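Local coordinates for nucleocapsid (Crimean-congo hemorrhagic fever virus, PDB 4AKL), which binds single- and double-stranded RNA, probably takes part in packaging the viral genome, and displays a sequence non-specific endonuclease activity on double-stranded DNA, at residues Ala212-Asn221 / Met276-Val284; Glu116-Phe124 / Tyr291-Ala299. All coordinates share one frame; numbering follows the deposited sequence.

Both contacts draw on helix 270-292, contact 1 on its middle and contact 2 on its last residues and the helix that follows, 295-301. Contact 1 holds the loop 212-221 against that helix in the outlying arm, about 39 Å from the centre of the chain; at contact 2, about 13 Å from it, the chain leaving the arm packs against the start of helix 120-136 of the main body. Their centres lie about 27 Å apart and their nearest atoms about 8 Å, so they do not touch. In sequence contact 1 is nested inside the loop that contact 2 closes. A triethylene glycol molecule, probably from crystallisation, lies about 4 Å from the Arg298 side chain in contact 2.

Contact 1. Residues Ala212-Asn221 / Met276-Val284; sequences AFNPPWGDIN and MVTNLLKHV
Met276 reaches out from the helix to the rim of the Phe213 ring, its sulfur SD lying 3.6 Å from CD1 of Phe213 and nearly in the ring plane. This is a Met-aromatic contact at the edge, where the polarisable sulfur faces ring hydrogens. The methionine is extended through its first two torsions (chi1 -179°), which carry SD to the ring, and the bend at chi3 turns the methyl CE toward Ala212 O and Ile220 CG2; a long unbranched chain suits this reach.

One helical turn on, Leu280 spreads its two methyls between two loop residues: CD1 rests 4.1 Å from Ala212 CB, and CD2 lies at the same range from CG1 of Ile220, whose side chain crosses it at about a right angle. Ala212 offers only a methyl to CD1, while Ile220, with CG1 anti to its backbone N, lays that branch against CD2 and also packs on Val231 of helix 230-242.

The polar end is formed by His283. Its NE2 donates to OD1 of Asn221 over 2.7 Å, in the amide's carbonyl plane and on a lone pair; the bond is moderately bent (N-H...O 153°) and the oxygen slightly tilted from the imidazole plane, with amide and ring planes 61° apart. The same oxygen lies 3.3 Å from CB of Asn279. Thus Met276, Leu280 and His283, with Asn279 beside the last, form a stripe along one helix face. The arrangement is that of an irregular loop packed on a long helix in the alpha-helical arm of a nairovirus nucleocapsid protein.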
# COMPACT_ATOMS: atom_id res chain seq x y z
N ALA A 212 3.59 -41.22 -2.64
CA ALA A 212 4.97 -40.83 -2.34
C ALA A 212 5.99 -42.01 -2.45
O ALA A 212 7.18 -41.78 -2.62
CB ALA A 212 5.03 -40.25 -1.01
N PHE A 213 5.52 -43.26 -2.38
CA PHE A 213 6.44 -44.42 -2.51
C PHE A 213 6.95 -44.70 -3.91
O PHE A 213 8.00 -45.36 -4.01
CB PHE A 213 5.84 -45.69 -1.95
CG PHE A 213 5.43 -45.60 -0.53
CD1 PHE A 213 5.96 -44.63 0.36
CD2 PHE A 213 4.50 -46.50 -0.04
CE1 PHE A 213 5.55 -44.57 1.64
CE2 PHE A 213 4.09 -46.47 1.29
CZ PHE A 213 4.62 -45.49 2.13
N ASN A 214 6.25 -44.25 -4.96
CA ASN A 214 6.75 -44.32 -6.36
C ASN A 214 6.28 -43.19 -7.35
O ASN A 214 5.48 -43.44 -8.25
CB ASN A 214 6.57 -45.73 -6.99
CG ASN A 214 5.10 -46.11 -7.24
OD1 ASN A 214 4.22 -45.81 -6.44
ND2 ASN A 214 4.85 -46.79 -8.38
N PRO A 215 6.84 -41.96 -7.19
CA PRO A 215 6.58 -40.88 -8.10
C PRO A 215 7.12 -41.19 -9.51
O PRO A 215 8.09 -41.91 -9.62
CB PRO A 215 7.37 -39.70 -7.50
CG PRO A 215 7.79 -40.08 -6.24
CD PRO A 215 7.76 -41.54 -6.12
N PRO A 216 6.49 -40.61 -10.56
CA PRO A 216 6.86 -40.86 -11.98
C PRO A 216 8.26 -40.37 -12.43
O PRO A 216 8.81 -40.92 -13.39
CB PRO A 216 5.77 -40.09 -12.77
CG PRO A 216 5.26 -39.10 -11.84
CD PRO A 216 5.36 -39.67 -10.47
N TRP A 217 8.78 -39.34 -11.74
CA TRP A 217 10.11 -38.74 -12.03
C TRP A 217 11.24 -39.57 -11.41
O TRP A 217 12.41 -39.45 -11.82
CB TRP A 217 10.19 -37.29 -11.52
CG TRP A 217 9.99 -37.16 -10.00
CD1 TRP A 217 10.89 -37.47 -9.01
CD2 TRP A 217 8.82 -36.68 -9.35
NE1 TRP A 217 10.33 -37.21 -7.78
CE2 TRP A 217 9.07 -36.73 -7.95
CE3 TRP A 217 7.57 -36.23 -9.80
CZ2 TRP A 217 8.10 -36.34 -7.00
CZ3 TRP A 217 6.61 -35.82 -8.85
CH2 TRP A 217 6.89 -35.89 -7.47
N GLY A 218 10.90 -40.39 -10.42
CA GLY A 218 11.87 -41.23 -9.74
C GLY A 218 11.84 -41.02 -8.24
O GLY A 218 10.78 -40.95 -7.62
N ASP A 219 13.01 -40.90 -7.65
CA ASP A 219 13.09 -40.75 -6.20
C ASP A 219 12.36 -39.50 -5.71
O ASP A 219 12.37 -38.45 -6.37
CB ASP A 219 14.54 -40.70 -5.74
CG ASP A 219 14.65 -40.89 -4.24
OD1 ASP A 219 14.26 -42.00 -3.77
OD2 ASP A 219 15.12 -39.94 -3.57
N ILE A 220 11.74 -39.62 -4.53
CA ILE A 220 10.95 -38.54 -3.94
C ILE A 220 11.75 -37.23 -3.74
O ILE A 220 11.19 -36.13 -3.79
CB ILE A 220 10.33 -39.01 -2.60
CG1 ILE A 220 9.18 -38.11 -2.18
CG2 ILE A 220 11.40 -39.06 -1.49
CD1 ILE A 220 8.01 -38.12 -3.14
N ASN A 221 13.06 -37.35 -3.54
CA ASN A 221 13.91 -36.19 -3.31
C ASN A 221 14.53 -35.65 -4.60
O ASN A 221 15.19 -34.60 -4.55
CB ASN A 221 15.01 -36.54 -2.31
CG ASN A 221 14.44 -36.98 -0.97
OD1 ASN A 221 13.61 -36.28 -0.38
ND2 ASN A 221 14.89 -38.14 -0.49
N MET A 276 11.59 -40.33 5.02
CA MET A 276 10.62 -39.90 4.01
C MET A 276 9.70 -38.82 4.57
O MET A 276 9.46 -37.83 3.88
CB MET A 276 9.80 -41.07 3.50
CG MET A 276 8.81 -40.64 2.43
SD MET A 276 8.13 -42.03 1.55
CE MET A 276 9.49 -42.55 0.51
N VAL A 277 9.20 -39.00 5.80
CA VAL A 277 8.34 -38.01 6.41
C VAL A 277 9.11 -36.70 6.57
O VAL A 277 8.64 -35.62 6.14
CB VAL A 277 7.78 -38.44 7.81
CG1 VAL A 277 7.28 -37.20 8.62
CG2 VAL A 277 6.69 -39.51 7.68
N THR A 278 10.30 -36.79 7.19
CA THR A 278 11.18 -35.65 7.36
C THR A 278 11.39 -34.94 6.03
O THR A 278 11.25 -33.73 5.96
CB THR A 278 12.55 -36.06 7.97
OG1 THR A 278 12.34 -36.60 9.27
CG2 THR A 278 13.52 -34.85 8.09
N ASN A 279 11.71 -35.72 4.99
CA ASN A 279 12.06 -35.15 3.68
C ASN A 279 10.91 -34.49 2.94
O ASN A 279 11.11 -33.46 2.27
CB ASN A 279 12.72 -36.20 2.79
CG ASN A 279 14.15 -36.46 3.17
OD1 ASN A 279 14.81 -35.64 3.82
ND2 ASN A 279 14.65 -37.61 2.75
N LEU A 280 9.72 -35.07 3.05
CA LEU A 280 8.53 -34.46 2.47
C LEU A 280 8.27 -33.10 3.11
O LEU A 280 7.89 -32.15 2.40
CB LEU A 280 7.31 -35.38 2.60
CG LEU A 280 7.21 -36.46 1.51
CD1 LEU A 280 6.29 -37.65 1.90
CD2 LEU A 280 6.74 -35.78 0.19
N LEU A 281 8.49 -32.98 4.43
CA LEU A 281 8.31 -31.69 5.13
C LEU A 281 9.30 -30.61 4.67
O LEU A 281 8.90 -29.43 4.55
CB LEU A 281 8.35 -31.84 6.66
CG LEU A 281 7.20 -32.69 7.22
CD1 LEU A 281 7.38 -32.99 8.72
CD2 LEU A 281 5.84 -32.01 6.95
N LYS A 282 10.56 -30.98 4.41
CA LYS A 282 11.55 -30.05 3.83
C LYS A 282 11.00 -29.57 2.48
O LYS A 282 11.04 -28.39 2.18
CB LYS A 282 12.93 -30.68 3.58
CG LYS A 282 13.56 -31.43 4.74
CD LYS A 282 13.76 -30.56 5.94
CE LYS A 282 14.48 -31.34 7.05
NZ LYS A 282 15.33 -30.44 7.88
N HIS A 283 10.49 -30.51 1.69
CA HIS A 283 9.98 -30.15 0.37
C HIS A 283 8.73 -29.26 0.44
O HIS A 283 8.61 -28.35 -0.37
CB HIS A 283 9.74 -31.36 -0.51
CG HIS A 283 10.94 -32.24 -0.66
ND1 HIS A 283 12.23 -31.74 -0.72
CD2 HIS A 283 11.05 -33.59 -0.77
CE1 HIS A 283 13.08 -32.75 -0.85
NE2 HIS A 283 12.38 -33.89 -0.89
N VAL A 284 7.83 -29.49 1.41
CA VAL A 284 6.63 -28.62 1.57
C VAL A 284 6.98 -27.17 2.03
O VAL A 284 6.40 -26.18 1.53
CB VAL A 284 5.56 -29.25 2.50
CG1 VAL A 284 4.38 -28.26 2.77
CG2 VAL A 284 5.02 -30.51 1.86

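Contact 2. Residues Glu116-Phe124 / Tyr291-Ala299; sequences EVPKIEQLF and YKNSSALRA
Two nearly extended torsions, chi1 (170°) and chi2, carry Arg298 away from its helix, and a bend at chi3 (-61°) then turns the guanidinium toward the chain just before helix 120-136. There NH1 and NH2 both grip Pro118 O end-on, at 2.9 Å for NH1 and 3.2 Å for NH2, with the oxygen close to the guanidinium plane. Arginine suits this place because its two terminal nitrogens can share one acceptor, while Leu123 CD1 lies over a face of the group and Val117 CG1 approaches obliquely.

Ile120 CG1 meets Lys292 O, and its CD1 lies 3.7 Å from Arg298 CA. Phe124 presents its edge to the aliphatic part of Lys292 and to Leu297, with CZ 3.8 Å from Leu297 CB; Ile120 CG1 lies above one face, near its rim. A branched aliphatic chain and a flat apolar ring suit this buried side, against backbone and methylenes. A water bridges Ile120 N and Asn293 OD1 by long bonds; Asn293 ND2 hydrogen-bonds to Glu289 O.

Segments 120-124 and 295-299 run 45° apart. Helix 295-301, N-capped by Ser294 OG accepting from Leu297 N, restarts after the inverse gamma turn centred on Asn293 and packs where arm meets main body.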
# COMPACT_ATOMS: atom_id res chain seq x y z
N GLU A 116 17.94 -1.24 4.70
CA GLU A 116 17.90 -2.41 3.81
C GLU A 116 16.52 -2.76 3.30
O GLU A 116 15.46 -2.44 3.92
CB GLU A 116 18.40 -3.67 4.52
CG GLU A 116 19.66 -3.57 5.40
CD GLU A 116 20.98 -3.64 4.62
OE1 GLU A 116 20.93 -3.58 3.35
OE2 GLU A 116 22.06 -3.73 5.28
N VAL A 117 16.55 -3.44 2.17
CA VAL A 117 15.43 -4.07 1.57
C VAL A 117 14.80 -5.02 2.58
O VAL A 117 15.51 -5.72 3.31
CB VAL A 117 15.88 -4.85 0.30
CG1 VAL A 117 14.73 -5.75 -0.22
CG2 VAL A 117 16.40 -3.86 -0.78
N PRO A 118 13.48 -5.06 2.66
CA PRO A 118 12.88 -6.00 3.58
C PRO A 118 12.91 -7.44 3.07
O PRO A 118 12.96 -7.69 1.88
CB PRO A 118 11.44 -5.52 3.66
CG PRO A 118 11.17 -4.81 2.46
CD PRO A 118 12.47 -4.22 1.99
N LYS A 119 12.88 -8.38 4.00
CA LYS A 119 12.60 -9.79 3.68
C LYS A 119 11.13 -9.88 3.28
O LYS A 119 10.28 -9.08 3.72
CB LYS A 119 12.88 -10.65 4.89
CG LYS A 119 14.38 -10.70 5.23
CD LYS A 119 14.68 -10.86 6.77
CE LYS A 119 15.04 -9.49 7.41
NZ LYS A 119 14.84 -9.40 8.92
N ILE A 120 10.80 -10.86 2.46
CA ILE A 120 9.45 -10.96 1.96
C ILE A 120 8.46 -11.16 3.15
O ILE A 120 7.37 -10.66 3.09
CB ILE A 120 9.34 -12.05 0.87
CG1 ILE A 120 7.99 -12.03 0.15
CG2 ILE A 120 9.58 -13.43 1.47
CD1 ILE A 120 7.72 -10.81 -0.64
N GLU A 121 8.88 -11.87 4.20
CA GLU A 121 8.01 -12.19 5.34
C GLU A 121 7.61 -10.88 6.05
O GLU A 121 6.49 -10.74 6.47
CB GLU A 121 8.68 -13.11 6.37
CG GLU A 121 8.92 -14.59 6.00
CD GLU A 121 10.17 -14.86 5.10
OE1 GLU A 121 10.97 -13.92 4.83
OE2 GLU A 121 10.30 -16.04 4.68
N GLN A 122 8.55 -9.94 6.16
CA GLN A 122 8.29 -8.60 6.73
C GLN A 122 7.22 -7.86 5.91
O GLN A 122 6.40 -7.17 6.49
CB GLN A 122 9.57 -7.77 6.83
CG GLN A 122 10.59 -8.35 7.81
CD GLN A 122 11.90 -7.63 7.77
OE1 GLN A 122 12.53 -7.59 6.74
NE2 GLN A 122 12.33 -7.05 8.90
N LEU A 123 7.23 -8.03 4.58
CA LEU A 123 6.19 -7.43 3.72
C LEU A 123 4.86 -8.10 3.95
O LEU A 123 3.85 -7.39 4.13
CB LEU A 123 6.49 -7.50 2.20
CG LEU A 123 7.65 -6.71 1.66
CD1 LEU A 123 7.87 -6.92 0.16
CD2 LEU A 123 7.42 -5.20 1.99
N PHE A 124 4.84 -9.45 3.93
CA PHE A 124 3.57 -10.17 4.11
C PHE A 124 2.95 -9.89 5.45
O PHE A 124 1.75 -9.65 5.52
CB PHE A 124 3.73 -11.67 3.94
CG PHE A 124 3.92 -12.11 2.52
CD1 PHE A 124 3.51 -11.32 1.43
CD2 PHE A 124 4.50 -13.32 2.26
CE1 PHE A 124 3.70 -11.78 0.12
CE2 PHE A 124 4.68 -13.76 0.95
CZ PHE A 124 4.28 -12.97 -0.11
N TYR A 291 7.32 -20.05 -3.66
CA TYR A 291 6.03 -19.39 -3.86
C TYR A 291 6.04 -17.97 -3.35
O TYR A 291 5.70 -17.04 -4.08
CB TYR A 291 4.92 -20.16 -3.14
CG TYR A 291 3.55 -19.59 -3.36
CD1 TYR A 291 2.82 -19.92 -4.50
CD2 TYR A 291 2.98 -18.70 -2.45
CE1 TYR A 291 1.55 -19.39 -4.74
CE2 TYR A 291 1.71 -18.15 -2.66
CZ TYR A 291 1.00 -18.51 -3.81
OH TYR A 291 -0.25 -18.00 -4.05
N LYS A 292 6.43 -17.83 -2.09
CA LYS A 292 6.49 -16.53 -1.44
C LYS A 292 7.54 -15.64 -2.09
O LYS A 292 7.26 -14.49 -2.34
CB LYS A 292 6.79 -16.69 0.05
CG LYS A 292 5.67 -17.40 0.85
CD LYS A 292 6.20 -17.96 2.19
CE LYS A 292 5.12 -18.01 3.28
NZ LYS A 292 4.91 -16.68 3.95
N ASN A 293 8.74 -16.17 -2.36
CA ASN A 293 9.81 -15.34 -2.94
C ASN A 293 9.64 -15.20 -4.45
O ASN A 293 10.29 -15.91 -5.23
CB ASN A 293 11.22 -15.85 -2.58
CG ASN A 293 11.53 -15.70 -1.10
OD1 ASN A 293 12.29 -14.81 -0.70
ND2 ASN A 293 10.92 -16.55 -0.28
N SER A 294 8.74 -14.31 -4.83
CA SER A 294 8.52 -13.94 -6.21
C SER A 294 8.38 -12.41 -6.26
O SER A 294 7.79 -11.81 -5.34
CB SER A 294 7.27 -14.63 -6.78
OG SER A 294 6.08 -13.94 -6.39
N SER A 295 8.92 -11.79 -7.32
CA SER A 295 8.92 -10.34 -7.47
C SER A 295 7.51 -9.76 -7.58
O SER A 295 7.28 -8.65 -7.14
CB SER A 295 9.74 -9.93 -8.68
OG SER A 295 10.96 -10.64 -8.68
N ALA A 296 6.58 -10.52 -8.17
CA ALA A 296 5.18 -10.11 -8.23
C ALA A 296 4.61 -9.98 -6.79
O ALA A 296 3.97 -8.99 -6.44
CB ALA A 296 4.36 -11.09 -9.12
N LEU A 297 4.88 -10.95 -5.94
CA LEU A 297 4.42 -10.87 -4.53
C LEU A 297 5.21 -9.79 -3.75
O LEU A 297 4.64 -9.12 -2.87
CB LEU A 297 4.46 -12.27 -3.83
CG LEU A 297 3.31 -13.28 -4.14
CD1 LEU A 297 3.58 -14.76 -3.66
CD2 LEU A 297 1.98 -12.78 -3.55
N ARG A 298 6.50 -9.57 -4.09
CA ARG A 298 7.25 -8.45 -3.47
C ARG A 298 6.64 -7.08 -3.82
O ARG A 298 6.44 -6.26 -2.91
CB ARG A 298 8.75 -8.48 -3.81
CG ARG A 298 9.55 -7.17 -3.37
CD ARG A 298 11.05 -7.39 -3.52
NE ARG A 298 11.51 -8.49 -2.67
CZ ARG A 298 11.84 -8.38 -1.37
NH1 ARG A 298 11.80 -7.20 -0.73
NH2 ARG A 298 12.23 -9.48 -0.70
N ALA A 299 6.32 -6.86 -5.11
CA ALA A 299 5.70 -5.60 -5.60
C ALA A 299 4.28 -5.30 -5.02
O ALA A 299 3.95 -4.16 -4.65
CB ALA A 299 5.64 -5.59 -7.16
O HOH W 1 13.35 -12.50 1.34